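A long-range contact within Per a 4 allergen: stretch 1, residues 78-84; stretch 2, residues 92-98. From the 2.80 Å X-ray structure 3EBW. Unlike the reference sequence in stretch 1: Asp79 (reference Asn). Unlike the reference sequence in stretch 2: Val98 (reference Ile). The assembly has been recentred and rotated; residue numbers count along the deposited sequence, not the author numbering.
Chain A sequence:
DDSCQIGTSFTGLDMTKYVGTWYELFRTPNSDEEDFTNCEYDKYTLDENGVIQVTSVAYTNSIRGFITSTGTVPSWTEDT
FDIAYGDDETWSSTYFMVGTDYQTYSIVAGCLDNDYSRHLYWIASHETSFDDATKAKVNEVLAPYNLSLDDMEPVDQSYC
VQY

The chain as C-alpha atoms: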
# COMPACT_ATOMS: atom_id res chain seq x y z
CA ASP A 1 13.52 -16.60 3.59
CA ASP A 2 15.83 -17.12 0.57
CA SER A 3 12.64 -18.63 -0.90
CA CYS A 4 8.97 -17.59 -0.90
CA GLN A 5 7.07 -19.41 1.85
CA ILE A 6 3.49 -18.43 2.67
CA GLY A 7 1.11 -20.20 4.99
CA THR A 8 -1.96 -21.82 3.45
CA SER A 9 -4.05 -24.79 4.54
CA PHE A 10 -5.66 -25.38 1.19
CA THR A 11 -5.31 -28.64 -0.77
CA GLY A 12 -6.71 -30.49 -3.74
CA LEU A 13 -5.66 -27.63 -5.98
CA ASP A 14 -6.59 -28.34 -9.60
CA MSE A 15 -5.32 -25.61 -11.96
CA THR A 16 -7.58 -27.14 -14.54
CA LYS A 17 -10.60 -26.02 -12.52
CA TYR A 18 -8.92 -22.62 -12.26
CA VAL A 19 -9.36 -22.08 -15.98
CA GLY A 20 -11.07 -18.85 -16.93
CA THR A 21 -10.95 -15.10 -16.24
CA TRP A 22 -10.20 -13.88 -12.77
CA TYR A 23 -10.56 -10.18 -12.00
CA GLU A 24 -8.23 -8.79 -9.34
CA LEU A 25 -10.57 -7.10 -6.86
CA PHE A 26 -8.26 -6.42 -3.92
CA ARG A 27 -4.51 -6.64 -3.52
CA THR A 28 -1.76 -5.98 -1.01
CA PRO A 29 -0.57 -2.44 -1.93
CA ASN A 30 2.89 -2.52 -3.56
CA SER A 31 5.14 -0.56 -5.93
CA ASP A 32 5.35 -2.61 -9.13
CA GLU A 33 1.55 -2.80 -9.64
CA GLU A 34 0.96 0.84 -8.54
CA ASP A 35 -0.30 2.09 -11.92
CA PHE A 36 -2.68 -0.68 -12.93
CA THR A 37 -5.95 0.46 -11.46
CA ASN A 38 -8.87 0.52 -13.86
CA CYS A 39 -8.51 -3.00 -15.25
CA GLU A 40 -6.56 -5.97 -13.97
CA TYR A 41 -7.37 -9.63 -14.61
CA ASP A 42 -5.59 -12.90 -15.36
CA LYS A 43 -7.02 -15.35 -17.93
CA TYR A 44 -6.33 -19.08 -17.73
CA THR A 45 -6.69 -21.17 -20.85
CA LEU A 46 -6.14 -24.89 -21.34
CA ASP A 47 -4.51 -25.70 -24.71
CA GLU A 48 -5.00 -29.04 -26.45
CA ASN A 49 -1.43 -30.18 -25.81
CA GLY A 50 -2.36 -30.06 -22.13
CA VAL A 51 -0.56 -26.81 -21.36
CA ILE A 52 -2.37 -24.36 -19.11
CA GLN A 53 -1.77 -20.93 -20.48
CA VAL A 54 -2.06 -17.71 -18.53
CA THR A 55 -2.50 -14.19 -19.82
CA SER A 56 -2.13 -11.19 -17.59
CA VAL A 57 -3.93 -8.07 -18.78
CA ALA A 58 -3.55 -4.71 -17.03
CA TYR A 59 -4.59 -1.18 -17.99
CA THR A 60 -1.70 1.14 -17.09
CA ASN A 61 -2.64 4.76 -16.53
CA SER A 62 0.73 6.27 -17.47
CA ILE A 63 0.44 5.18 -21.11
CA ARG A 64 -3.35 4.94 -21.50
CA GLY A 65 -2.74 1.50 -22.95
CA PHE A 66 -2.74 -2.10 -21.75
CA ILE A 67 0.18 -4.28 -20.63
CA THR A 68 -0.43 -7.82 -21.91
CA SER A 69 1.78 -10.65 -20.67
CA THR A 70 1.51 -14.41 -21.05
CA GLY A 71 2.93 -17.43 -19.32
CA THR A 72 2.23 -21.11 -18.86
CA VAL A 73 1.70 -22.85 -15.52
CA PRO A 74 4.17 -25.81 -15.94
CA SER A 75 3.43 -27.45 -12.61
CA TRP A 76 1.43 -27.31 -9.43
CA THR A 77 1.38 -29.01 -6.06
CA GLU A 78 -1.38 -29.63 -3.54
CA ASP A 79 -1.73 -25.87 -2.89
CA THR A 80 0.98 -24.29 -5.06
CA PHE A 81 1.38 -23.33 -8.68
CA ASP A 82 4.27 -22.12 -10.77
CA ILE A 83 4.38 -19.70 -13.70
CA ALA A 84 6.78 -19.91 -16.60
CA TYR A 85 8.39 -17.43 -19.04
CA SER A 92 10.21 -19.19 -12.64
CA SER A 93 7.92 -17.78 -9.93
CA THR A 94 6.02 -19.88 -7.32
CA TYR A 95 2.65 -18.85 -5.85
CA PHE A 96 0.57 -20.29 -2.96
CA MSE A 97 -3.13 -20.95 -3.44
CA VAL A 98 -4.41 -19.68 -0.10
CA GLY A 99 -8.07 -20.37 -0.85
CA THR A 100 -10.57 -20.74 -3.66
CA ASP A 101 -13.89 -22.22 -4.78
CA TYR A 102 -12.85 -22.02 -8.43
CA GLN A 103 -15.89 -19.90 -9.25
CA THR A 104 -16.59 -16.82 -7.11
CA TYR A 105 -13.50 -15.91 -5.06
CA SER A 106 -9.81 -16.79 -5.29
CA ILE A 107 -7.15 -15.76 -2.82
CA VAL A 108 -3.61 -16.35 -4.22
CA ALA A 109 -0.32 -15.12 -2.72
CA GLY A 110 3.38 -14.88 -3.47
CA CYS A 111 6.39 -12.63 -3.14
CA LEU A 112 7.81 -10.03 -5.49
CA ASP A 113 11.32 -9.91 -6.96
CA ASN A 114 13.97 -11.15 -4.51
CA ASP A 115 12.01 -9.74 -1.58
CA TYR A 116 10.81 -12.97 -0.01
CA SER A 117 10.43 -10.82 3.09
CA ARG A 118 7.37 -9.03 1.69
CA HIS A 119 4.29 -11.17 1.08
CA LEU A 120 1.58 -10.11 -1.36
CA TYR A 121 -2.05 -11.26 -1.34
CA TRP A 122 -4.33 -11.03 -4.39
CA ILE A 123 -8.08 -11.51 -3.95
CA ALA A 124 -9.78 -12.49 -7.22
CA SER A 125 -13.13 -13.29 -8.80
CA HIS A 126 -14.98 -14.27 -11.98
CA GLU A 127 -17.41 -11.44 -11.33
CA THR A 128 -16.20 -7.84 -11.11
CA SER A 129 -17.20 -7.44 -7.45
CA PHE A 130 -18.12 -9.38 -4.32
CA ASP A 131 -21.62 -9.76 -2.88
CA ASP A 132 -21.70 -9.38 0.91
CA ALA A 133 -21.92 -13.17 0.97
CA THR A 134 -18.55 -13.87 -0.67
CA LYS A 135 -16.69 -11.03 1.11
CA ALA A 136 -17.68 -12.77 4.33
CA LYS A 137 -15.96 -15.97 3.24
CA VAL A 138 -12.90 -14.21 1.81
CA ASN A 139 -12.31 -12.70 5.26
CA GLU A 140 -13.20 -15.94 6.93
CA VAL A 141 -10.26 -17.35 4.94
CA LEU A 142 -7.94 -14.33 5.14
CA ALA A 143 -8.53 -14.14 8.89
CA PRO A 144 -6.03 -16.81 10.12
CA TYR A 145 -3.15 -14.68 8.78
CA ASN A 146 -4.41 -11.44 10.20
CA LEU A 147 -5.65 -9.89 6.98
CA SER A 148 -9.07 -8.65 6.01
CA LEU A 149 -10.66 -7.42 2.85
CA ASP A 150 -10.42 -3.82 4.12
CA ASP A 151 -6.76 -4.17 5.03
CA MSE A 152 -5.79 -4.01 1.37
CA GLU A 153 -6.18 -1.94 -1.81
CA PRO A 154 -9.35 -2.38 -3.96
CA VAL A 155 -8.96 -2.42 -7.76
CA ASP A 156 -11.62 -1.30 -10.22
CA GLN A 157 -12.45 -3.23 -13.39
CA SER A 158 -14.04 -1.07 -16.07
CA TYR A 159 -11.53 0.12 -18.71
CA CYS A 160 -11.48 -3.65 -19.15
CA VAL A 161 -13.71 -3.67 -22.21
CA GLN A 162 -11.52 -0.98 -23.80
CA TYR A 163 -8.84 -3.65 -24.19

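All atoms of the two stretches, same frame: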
# COMPACT_ATOMS: atom_id res chain seq x y z
N GLU A 78 -0.12 -29.51 -4.24
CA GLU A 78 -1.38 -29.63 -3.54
C GLU A 78 -2.04 -28.27 -3.28
O GLU A 78 -3.27 -28.17 -3.27
CB GLU A 78 -1.14 -30.40 -2.23
CG GLU A 78 -2.36 -31.17 -1.74
CD GLU A 78 -2.96 -32.05 -2.82
OE1 GLU A 78 -2.29 -33.03 -3.24
OE2 GLU A 78 -4.09 -31.76 -3.25
N ASP A 79 -1.22 -27.24 -3.12
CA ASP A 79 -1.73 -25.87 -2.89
C ASP A 79 -0.69 -24.86 -3.38
O ASP A 79 -0.46 -23.83 -2.75
CB ASP A 79 -1.97 -25.66 -1.41
CG ASP A 79 -0.68 -25.71 -0.59
OD1 ASP A 79 0.38 -26.03 -1.16
OD2 ASP A 79 -0.74 -25.44 0.62
N THR A 80 -0.06 -25.15 -4.52
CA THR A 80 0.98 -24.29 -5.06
C THR A 80 0.97 -24.34 -6.56
O THR A 80 0.61 -25.35 -7.11
CB THR A 80 2.35 -24.80 -4.56
OG1 THR A 80 2.64 -24.18 -3.31
CG2 THR A 80 3.45 -24.53 -5.57
N PHE A 81 1.30 -23.25 -7.23
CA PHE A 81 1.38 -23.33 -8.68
C PHE A 81 2.50 -22.47 -9.18
O PHE A 81 2.80 -21.45 -8.60
CB PHE A 81 0.04 -22.98 -9.37
CG PHE A 81 -0.43 -21.58 -9.16
CD1 PHE A 81 -1.24 -21.27 -8.08
CD2 PHE A 81 -0.14 -20.59 -10.09
CE1 PHE A 81 -1.76 -19.99 -7.94
CE2 PHE A 81 -0.65 -19.32 -9.95
CZ PHE A 81 -1.46 -19.02 -8.88
N ASP A 82 3.17 -22.90 -10.24
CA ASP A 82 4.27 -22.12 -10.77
C ASP A 82 3.91 -21.48 -12.12
O ASP A 82 2.99 -21.93 -12.82
CB ASP A 82 5.52 -23.00 -10.91
CG ASP A 82 5.92 -23.70 -9.58
OD1 ASP A 82 7.14 -23.95 -9.37
OD2 ASP A 82 5.02 -24.01 -8.74
N ILE A 83 4.60 -20.39 -12.46
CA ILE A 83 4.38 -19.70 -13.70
C ILE A 83 5.69 -19.67 -14.44
O ILE A 83 6.75 -19.47 -13.85
CB ILE A 83 3.88 -18.31 -13.46
CG1 ILE A 83 2.61 -18.41 -12.60
CG2 ILE A 83 3.62 -17.59 -14.79
CD1 ILE A 83 1.39 -18.92 -13.27
N ALA A 84 5.61 -19.88 -15.75
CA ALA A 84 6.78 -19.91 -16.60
C ALA A 84 6.81 -18.85 -17.71
O ALA A 84 5.78 -18.47 -18.26
CB ALA A 84 6.91 -21.27 -17.19
N SER A 92 9.58 -20.45 -13.04
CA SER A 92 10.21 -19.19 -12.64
C SER A 92 9.68 -18.70 -11.29
O SER A 92 10.40 -18.75 -10.30
CB SER A 92 10.00 -18.12 -13.71
OG SER A 92 10.58 -18.49 -14.95
N SER A 93 8.44 -18.23 -11.23
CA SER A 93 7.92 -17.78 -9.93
C SER A 93 6.95 -18.80 -9.33
O SER A 93 6.23 -19.47 -10.07
CB SER A 93 7.23 -16.43 -10.09
OG SER A 93 6.15 -16.54 -11.00
N THR A 94 6.93 -18.94 -8.00
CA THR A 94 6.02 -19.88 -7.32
C THR A 94 5.03 -19.09 -6.48
O THR A 94 5.41 -18.19 -5.80
CB THR A 94 6.76 -20.85 -6.37
OG1 THR A 94 7.67 -21.64 -7.13
CG2 THR A 94 5.78 -21.77 -5.67
N TYR A 95 3.76 -19.48 -6.56
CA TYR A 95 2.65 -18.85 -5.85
C TYR A 95 1.83 -19.87 -5.03
O TYR A 95 1.62 -21.01 -5.48
CB TYR A 95 1.71 -18.21 -6.87
CG TYR A 95 2.34 -17.12 -7.68
CD1 TYR A 95 2.32 -15.81 -7.22
CD2 TYR A 95 2.96 -17.40 -8.88
CE1 TYR A 95 2.90 -14.79 -7.95
CE2 TYR A 95 3.54 -16.40 -9.62
CZ TYR A 95 3.51 -15.09 -9.16
OH TYR A 95 4.06 -14.07 -9.89
N PHE A 96 1.36 -19.45 -3.86
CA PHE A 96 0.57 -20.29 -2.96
C PHE A 96 -0.92 -20.05 -3.13
O PHE A 96 -1.35 -18.93 -3.11
CB PHE A 96 0.95 -20.01 -1.51
CG PHE A 96 2.37 -20.35 -1.21
CD1 PHE A 96 2.68 -21.49 -0.48
CD2 PHE A 96 3.40 -19.58 -1.73
CE1 PHE A 96 4.01 -21.85 -0.29
CE2 PHE A 96 4.73 -19.94 -1.55
CZ PHE A 96 5.03 -21.08 -0.83
N MSE A 97 -1.70 -21.10 -3.29
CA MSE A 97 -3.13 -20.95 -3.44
C MSE A 97 -3.70 -20.94 -2.05
O MSE A 97 -3.97 -21.99 -1.50
CB MSE A 97 -3.70 -22.12 -4.20
CG MSE A 97 -5.18 -22.06 -4.34
SE MSE A 97 -5.68 -20.42 -5.21
CE MSE A 97 -5.63 -21.00 -7.07
N VAL A 98 -3.88 -19.77 -1.45
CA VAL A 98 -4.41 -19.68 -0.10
C VAL A 98 -5.85 -20.15 0.07
O VAL A 98 -6.21 -20.70 1.12
CB VAL A 98 -4.29 -18.24 0.40
CG1 VAL A 98 -4.93 -18.09 1.78
CG2 VAL A 98 -2.83 -17.85 0.42

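The two stretches form adjacent antiparallel strands, their axes at 151° and 4.8 Å apart at closest approach. The register pairs Thr80 with Phe96, Phe81 with Tyr95, Asp82 with Thr94 and Ile83 with Ser93. Because successive residues of a strand point to alternate sides of the sheet, Thr80, Asp82, Thr94 and Phe96 share one face, while Phe81, Ile83, Ser93 and Tyr95 share the other. Together the stretches bury 566 Å² against each other.

Glu78 stands clear of the contact, its side chain out of reach of the other stretch. The pairing opens at Asp79, through its backbone: Met97 N donates to Asp79 O at 3.0 Å and 164°, a nearly straight bond. Any residue could offer this carbonyl, so the bond does not depend on the aspartate side chain, whose CA-to-CB bond points sideways to the partner.

Thr80 and Phe96 form a non-hydrogen-bonded pair, and their CA atoms come within 4.5 Å. Here the backbone makes a softer contact, with Thr80 CA 3.4 Å from Tyr95 O in CA-H...O geometry. The branched threonine side chain suits an extended strand and has two kinds of surface to offer. Its methyl CG2 lies 3.6 Å from CG2 of Thr94, an apolar patch between two polar residues, while its OG1 sits over one face of the Phe96 ring, 3.9 Å from Phe96 CD1. That hydroxyl also gives a weak hydrogen bond to Asp79 O at 3.2 Å.

At Phe81 the backbones are joined in both directions: Phe81 N donates to Tyr95 O at 2.9 Å, and Tyr95 N to Phe81 O at 3.0 Å. The buried phenylalanine, with chi1 in the p well, covers more of its surface against the partner than any other residue in stretch 1. Tyr95 CB lies over its ring, 4.0 Å from the centroid of the Phe81 ring, placing aliphatic C-H against the pi cloud. The two aromatic rings are near parallel, at 25°, but slid apart with centroids 5.7 Å from each other, so they barely overlap. Phe81 CE1 also meets the selenomethionine methyl CE of Met97 at 4.1 Å; the long, flexible Met97 side chain brings a nonpolar end to the aromatic ring.

Asp82 returns to the face of Thr80, Thr94 and Phe96. Asp82 CA approaches Ser93 O at 3.4 Å in a second CA-H...O contact, and Thr94 OG1 donates a weak hydrogen bond to Asp82 OD1 at 3.3 Å. A carboxylate acceptor and a hydroxyl donor are well matched on this partly exposed surface.

Ile83 N donates to Ser93 O at 3.0 Å. In return, Ile83 O accepts from Ser92 N at 3.1 Å and weakly from Ser93 N at 3.4 Å. The beta-branched isoleucine favours extended backbone, and its CG1 packs 3.7 Å from CE2 of Tyr95, continuing the apolar contacts of Phe81. Ala84, its CB directed away, adds little beyond a 4.4 Å approach of its CA to Ser92 OG.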